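Local coordinates for sister chromatid cohesion protein (Chaetomium thermophilum, PDB 5T8V) that probably loads cohesin rings onto chromatin as the Scc2 cohesin loader, of which this chain is the C-terminal HEAT-repeat portion, at residues P1228-F1233 against V1246-K1251; F1286-V1289 against E1293-S1296. All coordinates share one frame; numbering follows the deposited sequence.

In the fold
Both contacts lie near the C-terminal end of a predominantly helical HEAT-repeat solenoid, within the sister chromatid cohesion C-terminus family region. They follow one another along the chain: contact 1 pairs the start of helix 1231-1240 with helix 1243-1254, and contact 2 then joins the loop after helix 1271-1284 to the early part of helix 1291-1319. Their centres are about 10 Å apart and they touch directly. Pro1228 CG meets Phe1286 CD1 at 3.6 Å, Leu1249 CD1 lies 3.8 Å from Tyr1288 CE1, and Val1246 CG2 lies 3.6 Å from Glu1293 CG. Phe1248 and Leu1249, neighbours on helix 1243-1254, thus serve the two contacts, Phe1248 in contact 1 and Leu1249 against contact 2.

Contact 1 of 2, residues P1228-F1233 against V1246-K1251; sequences PKLHLF and VKFLEK
Phe1233 and Phe1248 carry this contact, meeting as an edge-to-face aromatic pair in the core of the helical array. The centroids are 4.6 Å apart and the planes are inclined at 50°, well short of a perpendicular T. Phe1248 supplies the edge: its CE1 and CZ come over one face of the Phe1233 ring, with CE1 about 3.5 Å above that plane and displaced toward the rim. The touch is therefore concentrated on one side of the ring, with Phe1248 CE1 3.6 Å from Phe1233 CE2 and Phe1248 CZ 3.8 Å from Phe1233 CD2. In both residues CG lies anti to the backbone N (chi1 -159° in Phe1233, 173° in Phe1248), which directs each ring toward the other helix; the CA atoms of Phe1233 and Phe1248 are 10.2 Å apart. Leu1230, at the N-cap position of helix 1231-1240, adds a looser touch from its CD1 to Phe1248 CZ at 4.5 Å. The contact is thus purely apolar and buries a modest 123 Å² in all. A type I turn from Pro1228 to His1231 leads the chain into the helix. Pro1228 O accepts from His1231 N, closing the turn, and also from His1231 ND1. That second donor lies 3.2 Å from Pro1228 O, which sits close to the imidazole plane, though the bond is bent at the hydrogen.

Helix 1200-1213 packs against the same apolar cluster, with Ile1207 touching Leu1230 and Phe1233, Ala1203 touching Phe1233, and Ile1204 touching Phe1248; Tyr1200 makes a further edge-to-face pair with Phe1248. Asn1282 of helix 1271-1284 accepts a hydrogen bond from Leu1230 N, so the entry to helix 1231-1240 is anchored to the helix that comes two further along the chain.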
loop_
_atom_site.group_PDB
_atom_site.type_symbol
_atom_site.label_atom_id
_atom_site.label_comp_id
_atom_site.label_asym_id
_atom_site.label_seq_id
_atom_site.Cartn_x
_atom_site.Cartn_y
_atom_site.Cartn_z
ATOM N N PRO A 1228 -25.432 -8.602 16.233
ATOM C CA PRO A 1228 -26.534 -9.194 16.998
ATOM C C PRO A 1228 -26.152 -10.543 17.587
ATOM O O PRO A 1228 -25.281 -11.250 17.074
ATOM C CB PRO A 1228 -27.648 -9.335 15.956
ATOM C CG PRO A 1228 -26.919 -9.529 14.678
ATOM C CD PRO A 1228 -25.667 -8.693 14.781
ATOM N N LYS A 1229 -26.823 -10.895 18.685
ATOM C CA LYS A 1229 -26.541 -12.166 19.344
ATOM C C LYS A 1229 -26.857 -13.343 18.430
ATOM O O LYS A 1229 -26.152 -14.358 18.447
ATOM C CB LYS A 1229 -27.341 -12.269 20.644
ATOM C CG LYS A 1229 -27.033 -11.176 21.656
ATOM C CD LYS A 1229 -25.581 -11.222 22.115
ATOM C CE LYS A 1229 -25.299 -10.180 23.185
ATOM N NZ LYS A 1229 -26.092 -10.415 24.421
ATOM N N LEU A 1230 -27.909 -13.223 17.624
ATOM C CA LEU A 1230 -28.336 -14.289 16.729
ATOM C C LEU A 1230 -27.598 -14.273 15.396
ATOM O O LEU A 1230 -28.025 -14.959 14.461
ATOM C CB LEU A 1230 -29.842 -14.187 16.477
ATOM C CG LEU A 1230 -30.744 -14.097 17.712
ATOM C CD1 LEU A 1230 -32.200 -13.923 17.300
ATOM C CD2 LEU A 1230 -30.584 -15.324 18.591
ATOM N N HIS A 1231 -26.502 -13.515 15.284
ATOM C CA HIS A 1231 -25.820 -13.416 13.998
ATOM C C HIS A 1231 -25.271 -14.765 13.554
ATOM O O HIS A 1231 -25.192 -15.033 12.350
ATOM C CB HIS A 1231 -24.708 -12.364 14.064
ATOM C CG HIS A 1231 -23.366 -12.909 14.441
ATOM N ND1 HIS A 1231 -22.942 -13.005 15.750
ATOM C CD2 HIS A 1231 -22.342 -13.361 13.681
ATOM C CE1 HIS A 1231 -21.718 -13.503 15.779
ATOM N NE2 HIS A 1231 -21.332 -13.730 14.536
ATOM N N LEU A 1232 -24.897 -15.631 14.500
ATOM C CA LEU A 1232 -24.570 -17.007 14.141
ATOM C C LEU A 1232 -25.801 -17.720 13.600
ATOM O O LEU A 1232 -25.765 -18.313 12.516
ATOM C CB LEU A 1232 -24.011 -17.762 15.351
ATOM C CG LEU A 1232 -22.672 -17.336 15.964
ATOM C CD1 LEU A 1232 -21.682 -16.883 14.896
ATOM C CD2 LEU A 1232 -22.874 -16.264 17.033
ATOM N N PHE A 1233 -26.907 -17.657 14.345
ATOM C CA PHE A 1233 -28.150 -18.288 13.918
ATOM C C PHE A 1233 -28.451 -17.960 12.460
ATOM O O PHE A 1233 -28.474 -18.844 11.597
ATOM C CB PHE A 1233 -29.294 -17.829 14.831
ATOM C CG PHE A 1233 -30.490 -18.745 14.835
ATOM C CD1 PHE A 1233 -30.711 -19.652 13.810
ATOM C CD2 PHE A 1233 -31.402 -18.689 15.875
ATOM C CE1 PHE A 1233 -31.812 -20.484 13.826
ATOM C CE2 PHE A 1233 -32.507 -19.520 15.897
ATOM C CZ PHE A 1233 -32.712 -20.417 14.871
ATOM N N VAL A 1246 -36.741 -15.638 5.537
ATOM C CA VAL A 1246 -37.740 -14.586 5.730
ATOM C C VAL A 1246 -38.635 -14.923 6.915
ATOM O O VAL A 1246 -38.742 -14.154 7.879
ATOM C CB VAL A 1246 -38.573 -14.388 4.450
ATOM C CG1 VAL A 1246 -39.775 -13.472 4.712
ATOM C CG2 VAL A 1246 -37.715 -13.813 3.340
ATOM N N LYS A 1247 -39.290 -16.084 6.859
ATOM C CA LYS A 1247 -40.242 -16.438 7.904
ATOM C C LYS A 1247 -39.599 -16.368 9.281
ATOM O O LYS A 1247 -40.226 -15.907 10.243
ATOM C CB LYS A 1247 -40.817 -17.833 7.649
ATOM C CG LYS A 1247 -41.957 -18.217 8.591
ATOM C CD LYS A 1247 -43.136 -17.252 8.479
ATOM C CE LYS A 1247 -44.296 -17.674 9.363
ATOM N NZ LYS A 1247 -43.941 -17.637 10.810
ATOM N N PHE A 1248 -38.344 -16.809 9.397
ATOM C CA PHE A 1248 -37.650 -16.710 10.676
ATOM C C PHE A 1248 -37.729 -15.285 11.209
ATOM O O PHE A 1248 -38.204 -15.046 12.325
ATOM C CB PHE A 1248 -36.195 -17.158 10.532
ATOM C CG PHE A 1248 -35.368 -16.917 11.761
ATOM C CD1 PHE A 1248 -35.539 -17.699 12.891
ATOM C CD2 PHE A 1248 -34.420 -15.907 11.787
ATOM C CE1 PHE A 1248 -34.781 -17.478 14.025
ATOM C CE2 PHE A 1248 -33.658 -15.682 12.918
ATOM C CZ PHE A 1248 -33.839 -16.468 14.038
ATOM N N LEU A 1249 -37.282 -14.319 10.403
ATOM C CA LEU A 1249 -37.442 -12.917 10.769
ATOM C C LEU A 1249 -38.878 -12.633 11.186
ATOM O O LEU A 1249 -39.130 -12.096 12.271
ATOM C CB LEU A 1249 -37.031 -12.018 9.599
ATOM C CG LEU A 1249 -35.568 -12.091 9.159
ATOM C CD1 LEU A 1249 -35.343 -11.211 7.939
ATOM C CD2 LEU A 1249 -34.635 -11.683 10.292
ATOM N N GLU A 1250 -39.839 -13.010 10.342
ATOM C CA GLU A 1250 -41.236 -12.792 10.691
ATOM C C GLU A 1250 -41.561 -13.426 12.036
ATOM O O GLU A 1250 -42.197 -12.796 12.890
ATOM C CB GLU A 1250 -42.143 -13.343 9.592
ATOM C CG GLU A 1250 -42.050 -12.565 8.290
ATOM C CD GLU A 1250 -43.030 -13.055 7.243
ATOM O OE1 GLU A 1250 -43.512 -14.202 7.367
ATOM O OE2 GLU A 1250 -43.319 -12.292 6.298
ATOM N N LYS A 1251 -41.105 -14.662 12.260
ATOM C CA LYS A 1251 -41.361 -15.310 13.540
ATOM C C LYS A 1251 -40.811 -14.474 14.689
ATOM O O LYS A 1251 -41.480 -14.303 15.716
ATOM C CB LYS A 1251 -40.761 -16.717 13.553
ATOM C CG LYS A 1251 -41.016 -17.506 14.841
ATOM C CD LYS A 1251 -42.482 -17.479 15.282
ATOM C CE LYS A 1251 -43.429 -18.019 14.213
ATOM N NZ LYS A 1251 -43.218 -19.471 13.940
#

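Contact 2 of 2, residues F1286-V1289 against E1293-S1296; sequences FEYV and EIHS
Tyr1288 and Ile1294 bring the two backbones closest, their CA atoms 6.7 Å apart where the chain turns from an irregular linker into helix 1291-1319. This is an interhelical turn of the HEAT-repeat solenoid: 1286-1289 has no regular structure, with Glu1287 in the left-handed region (phi 57°, psi 61°), while 1293-1296 is helical. Just beyond the linker segment, Thr1290 OG1 accepts a hydrogen bond from Glu1293 N in the first turn of the helix.

The aromatic ring of Tyr1288 is the centrepiece. Ile1294 comes over one face with its CB about 4.2 Å above the plane and offset toward the rim, the nearest pair being Tyr1288 CG and Ile1294 CB. On the opposite face lies CB of Phe1286, about 3.4 Å above the plane, so the ring is sandwiched between its own linker and the new helix. Its phenol oxygen sits in the plane of the Phe1286 ring, at that ring's edge, and is hydrogen-bonded to Leu1283 O at the end of the preceding helix, which ties down the far end of this buried side chain. Tyr1388, from a later loop, touches both Tyr1288 and Ile1294.

Glu1293 reaches back toward the linker on an extended chain, its CG anti to the carbonyl carbon (chi1 -76°). Its carboxylate is engaged in a salt bridge from OE1 to Arg1245 NE, while toward the Val1289 side chain it makes van der Waals contact: Val1289 CG1 lies 3.9 Å from Glu1293 OE2 and 4.1 Å from Glu1293 OE1.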
loop_
_atom_site.group_PDB
_atom_site.type_symbol
_atom_site.label_atom_id
_atom_site.label_comp_id
_atom_site.label_asym_id
_atom_site.label_seq_id
_atom_site.Cartn_x
_atom_site.Cartn_y
_atom_site.Cartn_z
ATOM N N PHE A 1286 -28.215 -6.911 11.407
ATOM C CA PHE A 1286 -28.298 -8.324 11.055
ATOM C C PHE A 1286 -27.512 -8.687 9.800
ATOM O O PHE A 1286 -27.311 -9.873 9.517
ATOM C CB PHE A 1286 -29.766 -8.728 10.852
ATOM C CG PHE A 1286 -30.328 -9.619 11.935
ATOM C CD1 PHE A 1286 -29.552 -10.592 12.545
ATOM C CD2 PHE A 1286 -31.649 -9.484 12.330
ATOM C CE1 PHE A 1286 -30.081 -11.404 13.534
ATOM C CE2 PHE A 1286 -32.182 -10.293 13.315
ATOM C CZ PHE A 1286 -31.396 -11.255 13.917
ATOM N N GLU A 1287 -27.067 -7.692 9.033
ATOM C CA GLU A 1287 -26.419 -7.936 7.747
ATOM C C GLU A 1287 -27.346 -8.731 6.824
ATOM O O GLU A 1287 -27.045 -9.848 6.396
ATOM C CB GLU A 1287 -25.075 -8.654 7.931
ATOM C CG GLU A 1287 -23.912 -7.745 8.297
ATOM C CD GLU A 1287 -23.526 -6.806 7.169
ATOM O OE1 GLU A 1287 -24.281 -5.847 6.899
ATOM O OE2 GLU A 1287 -22.468 -7.031 6.544
ATOM N N TYR A 1288 -28.495 -8.130 6.529
ATOM C CA TYR A 1288 -29.454 -8.747 5.624
ATOM C C TYR A 1288 -28.845 -8.877 4.231
ATOM O O TYR A 1288 -28.051 -8.039 3.796
ATOM C CB TYR A 1288 -30.740 -7.921 5.570
ATOM C CG TYR A 1288 -31.375 -7.694 6.925
ATOM C CD1 TYR A 1288 -32.291 -8.599 7.445
ATOM C CD2 TYR A 1288 -31.057 -6.575 7.684
ATOM C CE1 TYR A 1288 -32.873 -8.395 8.683
ATOM C CE2 TYR A 1288 -31.632 -6.363 8.923
ATOM C CZ TYR A 1288 -32.540 -7.275 9.417
ATOM O OH TYR A 1288 -33.115 -7.068 10.651
ATOM N N VAL A 1289 -29.228 -9.942 3.526
ATOM C CA VAL A 1289 -28.638 -10.272 2.233
ATOM C C VAL A 1289 -29.589 -10.015 1.073
ATOM O O VAL A 1289 -29.193 -10.194 -0.087
ATOM C CB VAL A 1289 -28.132 -11.728 2.209
ATOM C CG1 VAL A 1289 -29.289 -12.725 2.124
ATOM C CG2 VAL A 1289 -27.125 -11.941 1.075
ATOM N N GLU A 1293 -36.068 -9.635 2.144
ATOM C CA GLU A 1293 -36.101 -10.069 3.538
ATOM C C GLU A 1293 -36.405 -8.899 4.464
ATOM O O GLU A 1293 -37.325 -8.963 5.285
ATOM C CB GLU A 1293 -34.770 -10.717 3.920
ATOM C CG GLU A 1293 -34.579 -12.129 3.393
ATOM C CD GLU A 1293 -33.226 -12.704 3.757
ATOM O OE1 GLU A 1293 -32.496 -12.055 4.536
ATOM O OE2 GLU A 1293 -32.893 -13.804 3.265
ATOM N N ILE A 1294 -35.631 -7.819 4.348
ATOM C CA ILE A 1294 -35.834 -6.663 5.217
ATOM C C ILE A 1294 -37.153 -5.970 4.903
ATOM O O ILE A 1294 -37.794 -5.412 5.802
ATOM C CB ILE A 1294 -34.646 -5.689 5.105
ATOM C CG1 ILE A 1294 -34.890 -4.448 5.966
ATOM C CG2 ILE A 1294 -34.411 -5.287 3.658
ATOM C CD1 ILE A 1294 -33.685 -3.540 6.093
ATOM N N HIS A 1295 -37.582 -5.982 3.640
ATOM C CA HIS A 1295 -38.858 -5.362 3.293
ATOM C C HIS A 1295 -40.018 -6.120 3.924
ATOM O O HIS A 1295 -40.935 -5.514 4.489
ATOM C CB HIS A 1295 -39.019 -5.295 1.773
ATOM C CG HIS A 1295 -40.298 -4.653 1.331
ATOM N ND1 HIS A 1295 -40.620 -3.348 1.638
ATOM C CD2 HIS A 1295 -41.336 -5.137 0.608
ATOM C CE1 HIS A 1295 -41.800 -3.055 1.121
ATOM N NE2 HIS A 1295 -42.256 -4.123 0.491
ATOM N N SER A 1296 -39.997 -7.452 3.836
ATOM C CA SER A 1296 -41.018 -8.249 4.504
ATOM C C SER A 1296 -40.914 -8.122 6.017
ATOM O O SER A 1296 -41.928 -8.216 6.719
ATOM C CB SER A 1296 -40.897 -9.714 4.083
ATOM O OG SER A 1296 -41.036 -9.851 2.679
#